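Local coordinates for flagellar hook-associated protein 2 (Bdellovibrio bacteriovorus, PDB 6KTY) that probably caps the tip of the growing flagellar filament, helping flagellin subunits polymerise there and keeping them from leaking out, at residues A[100-105]-A[113-118]; A[44-49]-A[142-147]. One frame throughout, in Å; residues are numbered along the deposited sequence.

This chain is a fragment of the flagellar cap protein; from its N terminus it passes through strand 32-39 of a five-stranded sheet before strand 45-48 enters a second, four-stranded antiparallel sheet. Helix 84-94 leads into strand 98-104, which pairs with strand 113-119 across the loop 105-112; contact 1 closes this short hairpin. Strand 144-148 then comes back to strand 45-48, and contact 2 shuts a much longer loop of 92 residues that holds the whole hairpin. Strands 113-119 and 45-48 are neighbours, so the two contacts belong to one sheet ordered 98-104, 113-119, 45-48, 144-148. Their centres lie about 9 Å apart, and both touch the second subunit.

Contact 1: residues A[100-105]-A[113-118]; sequences AQVVED and FKLLVS
Q101 and L116 bond to each other through both backbone groups, with L116 N to Q101 O at 2.8 Å and nearly straight. V103 and K114 repeat the pattern, V103 N reaching K114 O at 2.8 Å. The non-hydrogen-bonded pairs between and beside them bring in CA-H...O contacts, such as A100 CA to L116 O at 3.2 Å.

This is an antiparallel beta hairpin with strand 98-104 at the margin of the four-stranded sheet within this chain. A100, V102, E104, F113, L115 and V117 share one face, where M88 of helix 84-94 packs on A100, V102 and L115. Here V102 CG1, anti to the backbone N (chi1 173°), meets the edge of the F113 ring at CD1, 4.1 Å away. The E104 carboxylate lies beside the same ring, their planes 22° apart. On the other face the Q101 and L116 side chains lie side by side, pointing the same way, with Q101 CG against L116 CD2, and F160 of the second subunit packs on L116.

The one salt bridge across the contact sits at the turn end. K114, fully extended beyond CG, brings NZ to D105 OD2 at 2.8 Å, approaching on the anti side and 28° out of the carboxylate plane. D105 OD1 is engaged separately, by the backbone N of K107 and of E163 of the second subunit.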
# COMPACT_ATOMS: atom_id res chain seq x y z
N ALA A 100 26.65 -2.90 -15.72
CA ALA A 100 27.26 -3.36 -14.49
C ALA A 100 27.36 -2.16 -13.56
O ALA A 100 27.57 -1.04 -14.01
CB ALA A 100 28.65 -3.91 -14.78
N GLN A 101 27.21 -2.40 -12.28
CA GLN A 101 27.58 -1.39 -11.29
C GLN A 101 28.07 -2.05 -10.03
O GLN A 101 27.79 -3.26 -9.78
CB GLN A 101 26.41 -0.43 -11.04
CG GLN A 101 25.18 -1.12 -10.43
CD GLN A 101 23.95 -0.16 -10.35
OE1 GLN A 101 23.38 0.23 -11.37
NE2 GLN A 101 23.57 0.20 -9.14
N VAL A 102 28.78 -1.31 -9.20
CA VAL A 102 29.21 -1.91 -7.93
C VAL A 102 28.34 -1.33 -6.82
O VAL A 102 28.20 -0.13 -6.72
CB VAL A 102 30.69 -1.63 -7.65
CG1 VAL A 102 31.07 -2.11 -6.27
CG2 VAL A 102 31.57 -2.27 -8.76
N VAL A 103 27.74 -2.20 -6.01
CA VAL A 103 26.89 -1.75 -4.93
C VAL A 103 27.56 -2.12 -3.61
O VAL A 103 28.48 -2.96 -3.59
CB VAL A 103 25.45 -2.35 -5.06
CG1 VAL A 103 24.79 -1.94 -6.39
CG2 VAL A 103 25.46 -3.86 -4.87
N GLU A 104 27.12 -1.47 -2.53
CA GLU A 104 27.60 -1.76 -1.20
C GLU A 104 26.47 -2.42 -0.40
O GLU A 104 25.38 -1.87 -0.29
CB GLU A 104 28.05 -0.48 -0.51
CG GLU A 104 28.95 -0.75 0.65
CD GLU A 104 29.70 0.47 1.15
OE1 GLU A 104 30.43 0.31 2.16
OE2 GLU A 104 29.57 1.56 0.54
N ASP A 105 26.74 -3.62 0.11
CA ASP A 105 25.76 -4.38 0.86
C ASP A 105 26.33 -4.71 2.22
O ASP A 105 27.21 -5.57 2.35
CB ASP A 105 25.40 -5.67 0.12
CG ASP A 105 24.44 -6.58 0.92
OD1 ASP A 105 23.86 -6.18 1.95
OD2 ASP A 105 24.29 -7.73 0.50
N PHE A 113 31.33 -4.82 -0.79
CA PHE A 113 31.22 -4.40 -2.19
C PHE A 113 30.83 -5.56 -3.10
O PHE A 113 31.44 -6.62 -3.05
CB PHE A 113 32.50 -3.72 -2.69
CG PHE A 113 32.81 -2.43 -1.99
CD1 PHE A 113 32.22 -1.24 -2.40
CD2 PHE A 113 33.68 -2.39 -0.92
CE1 PHE A 113 32.52 -0.02 -1.77
CE2 PHE A 113 33.97 -1.19 -0.26
CZ PHE A 113 33.38 -0.01 -0.69
N LYS A 114 29.79 -5.37 -3.91
CA LYS A 114 29.34 -6.39 -4.86
C LYS A 114 29.13 -5.89 -6.25
O LYS A 114 28.72 -4.73 -6.46
CB LYS A 114 28.07 -7.03 -4.33
CG LYS A 114 28.32 -7.84 -3.09
CD LYS A 114 27.03 -8.29 -2.51
CE LYS A 114 27.28 -9.07 -1.22
NZ LYS A 114 26.05 -9.64 -0.63
N LEU A 115 29.47 -6.73 -7.22
CA LEU A 115 29.23 -6.41 -8.62
C LEU A 115 27.82 -6.88 -8.96
O LEU A 115 27.46 -8.02 -8.66
CB LEU A 115 30.25 -7.10 -9.53
CG LEU A 115 30.11 -6.85 -11.04
CD1 LEU A 115 30.56 -5.43 -11.41
CD2 LEU A 115 30.92 -7.89 -11.80
N LEU A 116 27.02 -5.96 -9.49
CA LEU A 116 25.68 -6.26 -9.98
C LEU A 116 25.69 -6.14 -11.50
O LEU A 116 26.05 -5.08 -12.04
CB LEU A 116 24.67 -5.27 -9.39
CG LEU A 116 23.24 -5.21 -10.01
CD1 LEU A 116 22.50 -6.51 -9.72
CD2 LEU A 116 22.42 -4.01 -9.47
N VAL A 117 25.29 -7.18 -12.20
CA VAL A 117 25.26 -7.12 -13.67
C VAL A 117 23.79 -7.41 -14.10
O VAL A 117 23.23 -8.43 -13.72
CB VAL A 117 26.23 -8.14 -14.26
CG1 VAL A 117 26.19 -8.14 -15.78
CG2 VAL A 117 27.68 -7.90 -13.74
N SER A 118 23.19 -6.52 -14.88
CA SER A 118 21.80 -6.70 -15.28
C SER A 118 21.63 -6.53 -16.79
O SER A 118 22.35 -5.75 -17.41
CB SER A 118 20.94 -5.75 -14.49
OG SER A 118 21.14 -4.43 -14.98

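Contact 2: residues A[44-49]-A[142-147]; sequences PAAMSN and MYFEES
N49 CG and Y143 CG both sit between their backbone N and carbonyl carbon (chi1 60° and 65°), and the two side chains cross at about a right angle. N49 CB lies over one face of the tyrosine ring, 3.8 Å from its centroid, with the amide plane turned 31° from the ring. N49 also grips the Y143 backbone twice: its N donates to Y143 O at 2.9 Å, while OD1 accepts from Y143 N at 3.0 Å, the donor standing above the amide plane. ND2 is taken by D141 O.

A46 CB rests over one face of the F144 ring, 3.6 Å from CD1; F130 meets this ring edge-to-face.

Between these side-chain contacts the register slips in a classic beta bulge. M47 N donates to E146 O at 2.8 Å, whereas M47 O faces both E145 N and E146 N, each through a weak bond. Beyond the bulge along 44-49, the pairing is taken up by N49, whose side-chain carbonyl stands in for a main-chain acceptor; with ND2 held as well, the amide's orientation is fixed from both ends.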
# COMPACT_ATOMS: atom_id res chain seq x y z
N PRO A 44 16.88 -9.68 -16.39
CA PRO A 44 17.74 -10.75 -15.88
C PRO A 44 18.92 -10.07 -15.18
O PRO A 44 19.34 -8.99 -15.62
CB PRO A 44 18.20 -11.46 -17.15
CG PRO A 44 18.22 -10.36 -18.17
CD PRO A 44 17.15 -9.40 -17.81
N ALA A 45 19.46 -10.68 -14.13
CA ALA A 45 20.56 -10.06 -13.39
C ALA A 45 21.32 -11.02 -12.53
O ALA A 45 20.81 -12.11 -12.20
CB ALA A 45 20.04 -8.85 -12.54
N ALA A 46 22.54 -10.65 -12.15
CA ALA A 46 23.33 -11.50 -11.23
C ALA A 46 24.16 -10.60 -10.32
O ALA A 46 24.52 -9.44 -10.70
CB ALA A 46 24.25 -12.55 -12.03
N MET A 47 24.40 -11.06 -9.11
CA MET A 47 25.14 -10.22 -8.16
C MET A 47 26.27 -11.01 -7.60
O MET A 47 26.06 -12.17 -7.20
CB MET A 47 24.25 -9.70 -7.02
CG MET A 47 24.90 -8.58 -6.18
SD MET A 47 23.84 -7.83 -4.97
CE MET A 47 22.91 -6.72 -6.00
N SER A 48 27.46 -10.41 -7.53
CA SER A 48 28.63 -11.14 -6.99
C SER A 48 28.60 -11.36 -5.47
O SER A 48 27.82 -10.73 -4.75
CB SER A 48 29.94 -10.42 -7.36
OG SER A 48 30.17 -9.32 -6.50
N ASN A 49 29.46 -12.27 -5.01
CA ASN A 49 29.94 -12.27 -3.62
C ASN A 49 30.57 -10.93 -3.22
O ASN A 49 30.88 -10.09 -4.08
CB ASN A 49 30.89 -13.46 -3.38
CG ASN A 49 32.13 -13.44 -4.28
OD1 ASN A 49 32.07 -13.06 -5.44
ND2 ASN A 49 33.27 -13.84 -3.73
N MET A 142 35.83 -14.51 -7.49
CA MET A 142 34.57 -13.85 -7.83
C MET A 142 33.59 -14.84 -8.37
O MET A 142 33.93 -15.63 -9.25
CB MET A 142 34.75 -12.75 -8.89
CG MET A 142 33.61 -11.76 -8.86
SD MET A 142 32.32 -12.07 -10.09
CE MET A 142 33.01 -11.01 -11.37
N TYR A 143 32.38 -14.77 -7.86
CA TYR A 143 31.31 -15.60 -8.35
C TYR A 143 30.00 -14.88 -8.16
O TYR A 143 29.87 -13.98 -7.33
CB TYR A 143 31.31 -17.00 -7.65
CG TYR A 143 31.02 -17.00 -6.15
CD1 TYR A 143 32.04 -16.75 -5.23
CD2 TYR A 143 29.75 -17.31 -5.67
CE1 TYR A 143 31.77 -16.77 -3.86
CE2 TYR A 143 29.46 -17.31 -4.32
CZ TYR A 143 30.48 -17.05 -3.42
OH TYR A 143 30.20 -17.07 -2.09
N PHE A 144 29.03 -15.26 -8.96
CA PHE A 144 27.67 -14.76 -8.84
C PHE A 144 26.93 -15.56 -7.77
O PHE A 144 26.50 -16.67 -8.03
CB PHE A 144 26.99 -14.83 -10.22
CG PHE A 144 27.59 -13.89 -11.26
CD1 PHE A 144 27.74 -12.52 -10.99
CD2 PHE A 144 27.94 -14.35 -12.52
CE1 PHE A 144 28.25 -11.65 -11.92
CE2 PHE A 144 28.49 -13.48 -13.48
CZ PHE A 144 28.64 -12.13 -13.18
N GLU A 145 26.82 -14.99 -6.57
CA GLU A 145 26.20 -15.64 -5.40
C GLU A 145 24.69 -15.74 -5.64
O GLU A 145 24.01 -16.65 -5.17
CB GLU A 145 26.47 -14.79 -4.15
CG GLU A 145 26.51 -15.54 -2.80
CD GLU A 145 26.92 -14.63 -1.62
OE1 GLU A 145 27.15 -13.41 -1.81
OE2 GLU A 145 27.01 -15.14 -0.48
N GLU A 146 24.16 -14.80 -6.42
CA GLU A 146 22.74 -14.79 -6.70
C GLU A 146 22.48 -14.38 -8.14
O GLU A 146 23.18 -13.52 -8.67
CB GLU A 146 22.09 -13.79 -5.75
CG GLU A 146 21.04 -14.35 -4.79
CD GLU A 146 20.18 -13.25 -4.19
OE1 GLU A 146 20.71 -12.51 -3.32
OE2 GLU A 146 19.01 -13.10 -4.61
N SER A 147 21.50 -15.00 -8.79
CA SER A 147 21.01 -14.49 -10.07
C SER A 147 19.49 -14.50 -10.14
O SER A 147 18.83 -15.20 -9.36
CB SER A 147 21.60 -15.27 -11.23
OG SER A 147 21.32 -16.64 -11.12